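Local structure of Dhd127_b (Synthetic construct, 6DLM) at residues S14-T28 against S53-N67. The protein is a computationally designed helical hairpin that pairs with the separate chain Dhd127_a to form a coiled-coil heterodimer. Sequence-based numbering, arbitrary orientation.
Sequences SQEHLLRLIEELLET and SKEIADEIRRQSDRN
The helical segments 14-28 and 53-67 run antiparallel, their axes 9.7 Å apart at closest approach and 157° between directions, the CA atoms of Leu18 and Ile60, and of Leu25 and Ser53, lying nearest each other. Knobs-into-holes packing joins them: Leu18, Leu21 and Leu25 enter holes on 53-67, while Ile56 and Ile60 fill holes on 14-28. Leu21 straddles both isoleucines, CD1 on Ile56 CG2 (3.6 Å) and CD2 on Ile60 CG1 (3.7 Å). With CG1 of Ile60 beside its backbone N (chi1 -75°), CD1 reaches Leu25 CD2 at 3.7 Å and CG2 faces Leu18 and Ile22. Polar groups take over toward Asn67. Its OD1 accepts from Ser14 OG (2.9 Å) and, on the opposite face of the amide plane, from Arg66 NH1 (2.8 Å); ND2 makes a weak hydrogen bond to Gln15 OE1. Gln63 OE1 lies at the His17 ring edge, 3.4 Å from His17 CD2, and Gln63 NE2 donates almost straight (172°) to Glu59 OE1, which, with two waters, helps hold the amide's rotation. Water 1 ties Ser14 O to Gln63 OE1, and water 2 links Gln63 NE2 with His17 NE2. Helices 7-37 and 44-75 thus form one hairpin of the heterodimer, and Dhd127_a packs against Gln15, Ile22 and Ser64, its His67 bonding Gln15 NE2.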
ATOM      1  N   SER B  14      11.023   8.979  -6.674  1.00 18.25           N
ATOM      2  CA  SER B  14       9.576   8.948  -6.796  1.00 19.87           C
ATOM      3  C   SER B  14       8.986   7.708  -6.095  1.00 14.22           C
ATOM      4  O   SER B  14       7.973   7.814  -5.428  1.00 13.09           O
ATOM      5  CB  SER B  14       9.182   8.965  -8.269  1.00 23.73           C
ATOM      6  OG  SER B  14       7.801   9.192  -8.417  1.00 29.09           O
ATOM      7  N   GLN B  15       9.628   6.559  -6.256  1.00 19.62           N
ATOM      8  CA  GLN B  15       9.178   5.339  -5.589  1.00 16.56           C
ATOM      9  C   GLN B  15       9.248   5.478  -4.064  1.00 16.23           C
ATOM     10  O   GLN B  15       8.323   5.099  -3.382  1.00 17.27           O
ATOM     11  CB  GLN B  15      10.044   4.150  -6.007  1.00 19.88           C
ATOM     12  CG  GLN B  15       9.754   3.629  -7.397  1.00 24.89           C
ATOM     13  CD  GLN B  15       8.502   2.786  -7.439  1.00 30.77           C
ATOM     14  OE1 GLN B  15       7.476   3.206  -7.959  1.00 33.94           O
ATOM     15  NE2 GLN B  15       8.573   1.604  -6.853  1.00 36.14           N
ATOM     16  N   GLU B  16      10.341   6.028  -3.552  1.00 16.45           N
ATOM     17  CA  GLU B  16      10.481   6.232  -2.109  1.00 13.46           C
ATOM     18  C   GLU B  16       9.403   7.185  -1.580  1.00 15.83           C
ATOM     19  O   GLU B  16       8.845   6.950  -0.527  1.00 17.06           O
ATOM     20  CB  GLU B  16      11.868   6.745  -1.762  1.00 21.62           C
ATOM     21  CG  GLU B  16      12.984   5.874  -2.302  1.00 29.00           C
ATOM     22  CD  GLU B  16      13.422   4.803  -1.334  1.00 37.47           C
ATOM     23  OE1 GLU B  16      14.593   4.393  -1.405  1.00 34.88           O
ATOM     24  OE2 GLU B  16      12.602   4.389  -0.491  1.00 58.89           O
ATOM     25  N   HIS B  17       9.114   8.234  -2.332  1.00 20.11           N
ATOM     26  CA  HIS B  17       8.050   9.139  -1.940  1.00 18.14           C
ATOM     27  C   HIS B  17       6.721   8.371  -1.901  1.00 20.78           C
ATOM     28  O   HIS B  17       5.955   8.526  -0.963  1.00 19.42           O
ATOM     29  CB  HIS B  17       7.946  10.285  -2.930  1.00 18.68           C
ATOM     30  CG  HIS B  17       6.850  11.252  -2.623  1.00 18.64           C
ATOM     31  ND1 HIS B  17       7.000  12.286  -1.727  1.00 36.97           N
ATOM     32  CD2 HIS B  17       5.591  11.354  -3.106  1.00 26.76           C
ATOM     33  CE1 HIS B  17       5.877  12.977  -1.664  1.00 34.56           C
ATOM     34  NE2 HIS B  17       5.005  12.429  -2.487  1.00 26.13           N
ATOM     35  N   LEU B  18       6.489   7.535  -2.903  1.00 15.20           N
ATOM     36  CA  LEU B  18       5.278   6.725  -2.945  1.00 15.54           C
ATOM     37  C   LEU B  18       5.213   5.763  -1.755  1.00 13.83           C
ATOM     38  O   LEU B  18       4.165   5.624  -1.151  1.00 16.38           O
ATOM     39  CB  LEU B  18       5.196   5.957  -4.262  1.00 13.32           C
ATOM     40  CG  LEU B  18       3.986   5.051  -4.481  1.00 20.08           C
ATOM     41  CD1 LEU B  18       2.687   5.801  -4.302  1.00 27.63           C
ATOM     42  CD2 LEU B  18       4.033   4.425  -5.861  1.00 29.49           C
ATOM     43  N   LEU B  19       6.335   5.141  -1.412  1.00 14.19           N
ATOM     44  CA  LEU B  19       6.370   4.241  -0.265  1.00 12.76           C
ATOM     45  C   LEU B  19       6.018   4.995   1.036  1.00 14.33           C
ATOM     46  O   LEU B  19       5.334   4.458   1.880  1.00 16.22           O
ATOM     47  CB  LEU B  19       7.729   3.559  -0.134  1.00 16.05           C
ATOM     48  CG  LEU B  19       8.042   2.489  -1.180  1.00 16.34           C
ATOM     49  CD1 LEU B  19       9.350   1.801  -0.828  1.00 20.51           C
ATOM     50  CD2 LEU B  19       6.918   1.472  -1.286  1.00 22.27           C
ATOM     51  N   ARG B  20       6.478   6.226   1.178  1.00 16.42           N
ATOM     52  CA  ARG B  20       6.132   6.993   2.366  1.00 16.40           C
ATOM     53  C   ARG B  20       4.611   7.217   2.442  1.00 18.81           C
ATOM     54  O   ARG B  20       4.034   7.080   3.507  1.00 20.53           O
ATOM     55  CB  ARG B  20       6.897   8.311   2.414  1.00 19.52           C
ATOM     56  CG  ARG B  20       8.343   8.123   2.834  1.00 26.82           C
ATOM     57  CD  ARG B  20       9.060   9.431   3.109  1.00 21.87           C
ATOM     58  NE  ARG B  20       9.315  10.187   1.899  1.00 28.31           N
ATOM     59  CZ  ARG B  20      10.358   9.990   1.103  1.00 27.60           C
ATOM     60  NH1 ARG B  20      11.238   9.049   1.389  1.00 27.46           N
ATOM     61  NH2 ARG B  20      10.514  10.729   0.020  1.00 26.04           N
ATOM     62  N   LEU B  21       3.977   7.550   1.326  1.00 15.78           N
ATOM     63  CA  LEU B  21       2.522   7.690   1.311  1.00 12.27           C
ATOM     64  C   LEU B  21       1.834   6.345   1.629  1.00 14.73           C
ATOM     65  O   LEU B  21       0.868   6.310   2.366  1.00 12.56           O
ATOM     66  CB  LEU B  21       2.038   8.233  -0.026  1.00 22.81           C
ATOM     67  CG  LEU B  21       0.588   8.711  -0.085  1.00 26.33           C
ATOM     68  CD1 LEU B  21       0.292   9.764   0.968  1.00 25.52           C
ATOM     69  CD2 LEU B  21       0.284   9.254  -1.464  1.00 28.38           C
ATOM     70  N   ILE B  22       2.351   5.260   1.071  1.00 11.64           N
ATOM     71  CA  ILE B  22       1.806   3.938   1.346  1.00 12.42           C
ATOM     72  C   ILE B  22       1.932   3.590   2.834  1.00 13.60           C
ATOM     73  O   ILE B  22       1.010   3.073   3.427  1.00 14.08           O
ATOM     74  CB  ILE B  22       2.513   2.872   0.494  1.00 12.31           C
ATOM     75  CG1 ILE B  22       2.069   3.007  -0.963  1.00 11.31           C
ATOM     76  CG2 ILE B  22       2.209   1.482   1.017  1.00 16.57           C
ATOM     77  CD1 ILE B  22       2.793   2.085  -1.914  1.00 15.10           C
ATOM     78  N   GLU B  23       3.081   3.874   3.425  1.00 16.56           N
ATOM     79  CA  GLU B  23       3.250   3.634   4.856  1.00 14.29           C
ATOM     80  C   GLU B  23       2.269   4.510   5.672  1.00 12.91           C
ATOM     81  O   GLU B  23       1.750   4.062   6.676  1.00 16.75           O
ATOM     82  CB  GLU B  23       4.706   3.777   5.275  1.00 21.27           C
ATOM     83  CG  GLU B  23       5.578   2.787   4.511  1.00 25.07           C
ATOM     84  CD  GLU B  23       6.758   2.272   5.304  1.00 44.17           C
ATOM     85  OE1 GLU B  23       7.026   1.058   5.250  1.00 38.20           O
ATOM     86  OE2 GLU B  23       7.419   3.080   5.982  1.00 65.51           O
ATOM     87  N   GLU B  24       2.009   5.723   5.214  1.00 16.51           N
ATOM     88  CA  GLU B  24       1.024   6.565   5.876  1.00 14.86           C
ATOM     89  C   GLU B  24      -0.353   5.877   5.816  1.00 14.29           C
ATOM     90  O   GLU B  24      -1.079   5.881   6.795  1.00 11.78           O
ATOM     91  CB  GLU B  24       0.941   7.938   5.218  1.00 17.88           C
ATOM     92  CG  GLU B  24      -0.123   8.835   5.826  1.00 23.89           C
ATOM     93  CD  GLU B  24      -0.037  10.277   5.345  1.00 49.22           C
ATOM     94  OE1 GLU B  24       1.020  10.673   4.824  1.00 50.61           O
ATOM     95  OE2 GLU B  24      -1.025  11.019   5.497  1.00 46.10           O
ATOM     96  N   LEU B  25      -0.693   5.311   4.668  1.00 13.24           N
ATOM     97  CA  LEU B  25      -1.952   4.589   4.556  1.00 11.48           C
ATOM     98  C   LEU B  25      -1.972   3.362   5.482  1.00  9.37           C
ATOM     99  O   LEU B  25      -2.965   3.110   6.140  1.00 11.82           O
ATOM    100  CB  LEU B  25      -2.214   4.156   3.119  1.00 14.97           C
ATOM    101  CG  LEU B  25      -3.451   3.283   2.964  1.00 13.35           C
ATOM    102  CD1 LEU B  25      -4.651   3.972   3.572  1.00 16.82           C
ATOM    103  CD2 LEU B  25      -3.699   2.946   1.506  1.00 14.38           C
ATOM    104  N   LEU B  26      -0.878   2.618   5.528  1.00 11.94           N
ATOM    105  CA  LEU B  26      -0.816   1.462   6.407  1.00 11.06           C
ATOM    106  C   LEU B  26      -0.960   1.891   7.880  1.00 12.05           C
ATOM    107  O   LEU B  26      -1.652   1.240   8.627  1.00 15.25           O
ATOM    108  CB  LEU B  26       0.477   0.675   6.193  1.00 12.81           C
ATOM    109  CG  LEU B  26       0.525  -0.073   4.856  1.00 14.33           C
ATOM    110  CD1 LEU B  26       1.875  -0.724   4.605  1.00 18.99           C
ATOM    111  CD2 LEU B  26      -0.570  -1.119   4.820  1.00 17.56           C
ATOM    112  N   GLU B  27      -0.316   2.978   8.276  1.00 12.39           N
ATOM    113  CA  GLU B  27      -0.452   3.459   9.652  1.00 13.00           C
ATOM    114  C   GLU B  27      -1.905   3.859   9.972  1.00 11.44           C
ATOM    115  O   GLU B  27      -2.396   3.580  11.054  1.00 16.19           O
ATOM    116  CB  GLU B  27       0.489   4.630   9.923  1.00 23.08           C
ATOM    117  CG  GLU B  27       0.608   4.974  11.397  1.00 42.42           C
ATOM    118  CD  GLU B  27       1.731   5.952  11.692  1.00 61.23           C
ATOM    119  OE1 GLU B  27       1.572   7.154  11.408  1.00 45.64           O
ATOM    120  OE2 GLU B  27       2.767   5.519  12.231  1.00 49.21           O
ATOM    121  N   THR B  28      -2.562   4.512   9.029  1.00 11.70           N
ATOM    122  CA  THR B  28      -3.956   4.873   9.199  1.00 13.02           C
ATOM    123  C   THR B  28      -4.818   3.605   9.345  1.00  9.25           C
ATOM    124  O   THR B  28      -5.654   3.528  10.214  1.00 12.89           O
ATOM    125  CB  THR B  28      -4.441   5.654   7.974  1.00 21.47           C
ATOM    126  OG1 THR B  28      -3.631   6.817   7.806  1.00 15.26           O
ATOM    127  CG2 THR B  28      -5.875   6.039   8.133  1.00 17.58           C
ATOM    128  N   SER B  53      -8.408   7.174   4.451  1.00 15.98           N
ATOM    129  CA  SER B  53      -7.802   6.081   3.712  1.00 15.12           C
ATOM    130  C   SER B  53      -8.206   6.136   2.232  1.00 20.94           C
ATOM    131  O   SER B  53      -7.368   5.948   1.371  1.00 14.42           O
ATOM    132  CB  SER B  53      -8.198   4.740   4.306  1.00 11.02           C
ATOM    133  OG  SER B  53      -7.632   4.566   5.579  1.00 14.69           O
ATOM    134  N   LYS B  54      -9.466   6.428   1.957  1.00 16.35           N
ATOM    135  CA  LYS B  54      -9.898   6.533   0.580  1.00 11.76           C
ATOM    136  C   LYS B  54      -9.139   7.658  -0.151  1.00 16.22           C
ATOM    137  O   LYS B  54      -8.736   7.472  -1.287  1.00 16.26           O
ATOM    138  CB  LYS B  54     -11.400   6.782   0.506  1.00 11.50           C
ATOM    139  CG  LYS B  54     -12.261   5.590   0.882  1.00 24.30           C
ATOM    140  CD  LYS B  54     -13.735   5.945   0.768  1.00 25.23           C
ATOM    141  CE  LYS B  54     -14.652   4.820   1.207  1.00 36.17           C
ATOM    142  NZ  LYS B  54     -15.972   5.344   1.661  1.00 36.48           N
ATOM    143  N   GLU B  55      -8.954   8.807   0.491  1.00 14.78           N
ATOM    144  CA  GLU B  55      -8.217   9.900  -0.139  1.00 14.98           C
ATOM    145  C   GLU B  55      -6.770   9.523  -0.429  1.00 18.62           C
ATOM    146  O   GLU B  55      -6.267   9.767  -1.511  1.00 16.79           O
ATOM    147  CB  GLU B  55      -8.135  11.111   0.794  1.00 23.61           C
ATOM    148  CG  GLU B  55      -9.392  11.933   0.964  1.00 48.27           C
ATOM    149  CD  GLU B  55      -9.143  13.148   1.846  1.00 51.72           C
ATOM    150  OE1 GLU B  55      -8.281  13.070   2.749  1.00 34.21           O
ATOM    151  OE2 GLU B  55      -9.803  14.182   1.634  1.00 47.10           O
ATOM    152  N   ILE B  56      -6.101   8.962   0.564  1.00 13.56           N
ATOM    153  CA  ILE B  56      -4.720   8.558   0.376  1.00 13.70           C
ATOM    154  C   ILE B  56      -4.591   7.468  -0.700  1.00 11.93           C
ATOM    155  O   ILE B  56      -3.745   7.572  -1.567  1.00 16.56           O
ATOM    156  CB  ILE B  56      -4.103   8.069   1.692  1.00 16.32           C
ATOM    157  CG1 ILE B  56      -4.229   9.148   2.763  1.00 18.20           C
ATOM    158  CG2 ILE B  56      -2.650   7.698   1.481  1.00 16.90           C
ATOM    159  CD1 ILE B  56      -3.703   8.724   4.111  1.00 18.76           C
ATOM    160  N   ALA B  57      -5.470   6.480  -0.678  1.00 15.33           N
ATOM    161  CA  ALA B  57      -5.432   5.417  -1.686  1.00 17.26           C
ATOM    162  C   ALA B  57      -5.608   5.958  -3.111  1.00 15.81           C
ATOM    163  O   ALA B  57      -4.980   5.465  -4.031  1.00 14.30           O
ATOM    164  CB  ALA B  57      -6.495   4.371  -1.408  1.00 15.86           C
ATOM    165  N   ASP B  58      -6.466   6.951  -3.279  1.00 13.99           N
ATOM    166  CA  ASP B  58      -6.653   7.528  -4.596  1.00 13.39           C
ATOM    167  C   ASP B  58      -5.352   8.160  -5.118  1.00 14.81           C
ATOM    168  O   ASP B  58      -4.988   7.966  -6.259  1.00 14.99           O
ATOM    169  CB  ASP B  58      -7.746   8.579  -4.543  1.00 16.04           C
ATOM    170  CG  ASP B  58      -7.965   9.241  -5.872  1.00 40.21           C
ATOM    171  OD1 ASP B  58      -8.968   8.922  -6.526  1.00 39.24           O
ATOM    172  OD2 ASP B  58      -7.119  10.064  -6.267  1.00 54.23           O
ATOM    173  N   GLU B  59      -4.688   8.930  -4.274  1.00 17.42           N
ATOM    174  CA  GLU B  59      -3.405   9.527  -4.619  1.00 14.87           C
ATOM    175  C   GLU B  59      -2.323   8.446  -4.855  1.00 14.36           C
ATOM    176  O   GLU B  59      -1.509   8.580  -5.745  1.00 15.29           O
ATOM    177  CB  GLU B  59      -2.971  10.505  -3.532  1.00 22.63           C
ATOM    178  CG  GLU B  59      -1.647  11.199  -3.793  1.00 23.99           C
ATOM    179  CD  GLU B  59      -1.661  12.087  -5.025  1.00 39.66           C
ATOM    180  OE1 GLU B  59      -0.581  12.571  -5.397  1.00 22.43           O
ATOM    181  OE2 GLU B  59      -2.737  12.287  -5.619  1.00 33.44           O
ATOM    182  N   ILE B  60      -2.328   7.397  -4.050  1.00 12.11           N
ATOM    183  CA  ILE B  60      -1.367   6.322  -4.244  1.00 11.47           C
ATOM    184  C   ILE B  60      -1.565   5.675  -5.615  1.00 14.07           C
ATOM    185  O   ILE B  60      -0.598   5.427  -6.305  1.00 15.34           O
ATOM    186  CB  ILE B  60      -1.498   5.239  -3.163  1.00 16.79           C
ATOM    187  CG1 ILE B  60      -0.910   5.732  -1.844  1.00 16.75           C
ATOM    188  CG2 ILE B  60      -0.808   3.968  -3.607  1.00 14.07           C
ATOM    189  CD1 ILE B  60      -1.416   4.981  -0.641  1.00 15.15           C
ATOM    190  N   ARG B  61      -2.804   5.419  -6.000  1.00 12.64           N
ATOM    191  CA  ARG B  61      -3.056   4.842  -7.307  1.00 14.27           C
ATOM    192  C   ARG B  61      -2.586   5.783  -8.424  1.00 14.67           C
ATOM    193  O   ARG B  61      -1.934   5.347  -9.351  1.00 14.73           O
ATOM    194  CB  ARG B  61      -4.536   4.491  -7.456  1.00 12.04           C
ATOM    195  CG  ARG B  61      -5.053   4.436  -8.881  1.00 23.31           C
ATOM    196  CD  ARG B  61      -4.538   3.244  -9.659  1.00 24.44           C
ATOM    197  NE  ARG B  61      -4.992   1.966  -9.124  1.00 20.65           N
ATOM    198  CZ  ARG B  61      -4.665   0.790  -9.644  1.00 21.06           C
ATOM    199  NH1 ARG B  61      -3.884   0.736 -10.706  1.00 24.70           N
ATOM    200  NH2 ARG B  61      -5.105  -0.326  -9.100  1.00 14.93           N
ATOM    201  N   ARG B  62      -2.881   7.068  -8.322  1.00 11.97           N
ATOM    202  CA  ARG B  62      -2.424   7.981  -9.360  1.00 17.15           C
ATOM    203  C   ARG B  62      -0.891   8.016  -9.457  1.00 14.32           C
ATOM    204  O   ARG B  62      -0.352   7.946 -10.546  1.00 18.70           O
ATOM    205  CB  ARG B  62      -2.942   9.397  -9.110  1.00 18.54           C
ATOM    206  CG  ARG B  62      -2.468  10.401 -10.144  1.00 17.60           C
ATOM    207  CD  ARG B  62      -2.880  11.818  -9.794  1.00 21.32           C
ATOM    208  NE  ARG B  62      -2.050  12.381  -8.741  1.00 18.66           N
ATOM    209  CZ  ARG B  62      -0.837  12.863  -8.950  1.00 24.40           C
ATOM    210  NH1 ARG B  62      -0.325  12.842 -10.165  1.00 24.95           N
ATOM    211  NH2 ARG B  62      -0.132  13.352  -7.947  1.00 41.51           N
ATOM    212  N   GLN B  63      -0.196   8.126  -8.330  1.00 14.27           N
ATOM    213  CA  GLN B  63       1.268   8.141  -8.361  1.00 17.66           C
ATOM    214  C   GLN B  63       1.876   6.836  -8.879  1.00 15.99           C
ATOM    215  O   GLN B  63       2.789   6.861  -9.680  1.00 14.56           O
ATOM    216  CB  GLN B  63       1.845   8.436  -6.981  1.00 13.61           C
ATOM    217  CG  GLN B  63       1.615   9.862  -6.539  1.00 21.71           C
ATOM    218  CD  GLN B  63       2.334  10.215  -5.257  1.00 26.32           C
ATOM    219  OE1 GLN B  63       3.305   9.575  -4.875  1.00 22.30           O
ATOM    220  NE2 GLN B  63       1.847  11.239  -4.581  1.00 31.62           N
ATOM    221  N   SER B  64       1.350   5.712  -8.414  1.00 15.60           N
ATOM    222  CA  SER B  64       1.837   4.417  -8.852  1.00 16.32           C
ATOM    223  C   SER B  64       1.652   4.231 -10.362  1.00 11.84           C
ATOM    224  O   SER B  64       2.569   3.810 -11.037  1.00 15.59           O
ATOM    225  CB  SER B  64       1.094   3.311  -8.116  1.00 16.61           C
ATOM    226  OG  SER B  64       1.447   2.043  -8.605  1.00 20.83           O
ATOM    227  N   ASP B  65       0.492   4.602 -10.879  1.00 15.49           N
ATOM    228  CA  ASP B  65       0.245   4.477 -12.307  1.00 16.63           C
ATOM    229  C   ASP B  65       1.279   5.297 -13.091  1.00 14.93           C
ATOM    230  O   ASP B  65       1.807   4.830 -14.085  1.00 16.47           O
ATOM    231  CB  ASP B  65      -1.148   4.999 -12.652  1.00 17.68           C
ATOM    232  CG  ASP B  65      -2.256   4.020 -12.305  1.00 21.15           C
ATOM    233  OD1 ASP B  65      -1.959   2.900 -11.869  1.00 15.03           O
ATOM    234  OD2 ASP B  65      -3.432   4.377 -12.490  1.00 17.61           O
ATOM    235  N   ARG B  66       1.568   6.499 -12.616  1.00 16.31           N
ATOM    236  CA  ARG B  66       2.555   7.346 -13.267  1.00 17.60           C
ATOM    237  C   ARG B  66       3.959   6.737 -13.208  1.00 15.82           C
ATOM    238  O   ARG B  66       4.671   6.725 -14.194  1.00 19.44           O
ATOM    239  CB  ARG B  66       2.554   8.723 -12.623  1.00 17.90           C
ATOM    240  CG  ARG B  66       3.625   9.654 -13.144  1.00 16.79           C
ATOM    241  CD  ARG B  66       4.587  10.037 -12.037  1.00 27.63           C
ATOM    242  NE  ARG B  66       3.995  10.970 -11.091  1.00 25.45           N
ATOM    243  CZ  ARG B  66       4.190  10.935  -9.778  1.00 20.85           C
ATOM    244  NH1 ARG B  66       4.804   9.910  -9.210  1.00 22.04           N
ATOM    245  NH2 ARG B  66       3.754  11.926  -9.028  1.00 29.71           N
ATOM    246  N   ASN B  67       4.340   6.225 -12.046  1.00 14.41           N
ATOM    247  CA  ASN B  67       5.646   5.579 -11.888  1.00 14.64           C
ATOM    248  C   ASN B  67       5.781   4.342 -12.780  1.00 13.72           C
ATOM    249  O   ASN B  67       6.833   4.101 -13.339  1.00 17.10           O
ATOM    250  CB  ASN B  67       5.898   5.206 -10.434  1.00 15.78           C
ATOM    251  CG  ASN B  67       6.037   6.420  -9.544  1.00 21.61           C
ATOM    252  OD1 ASN B  67       6.121   7.533 -10.025  1.00 21.96           O
ATOM    253  ND2 ASN B  67       6.066   6.204  -8.250  1.00 22.03           N
TER
HETATM  254  O   HOH W   1       5.569   8.903  -6.374  1.00 27.12           O
HETATM  255  O   HOH W   2       2.401  12.508  -1.915  1.00 35.18           O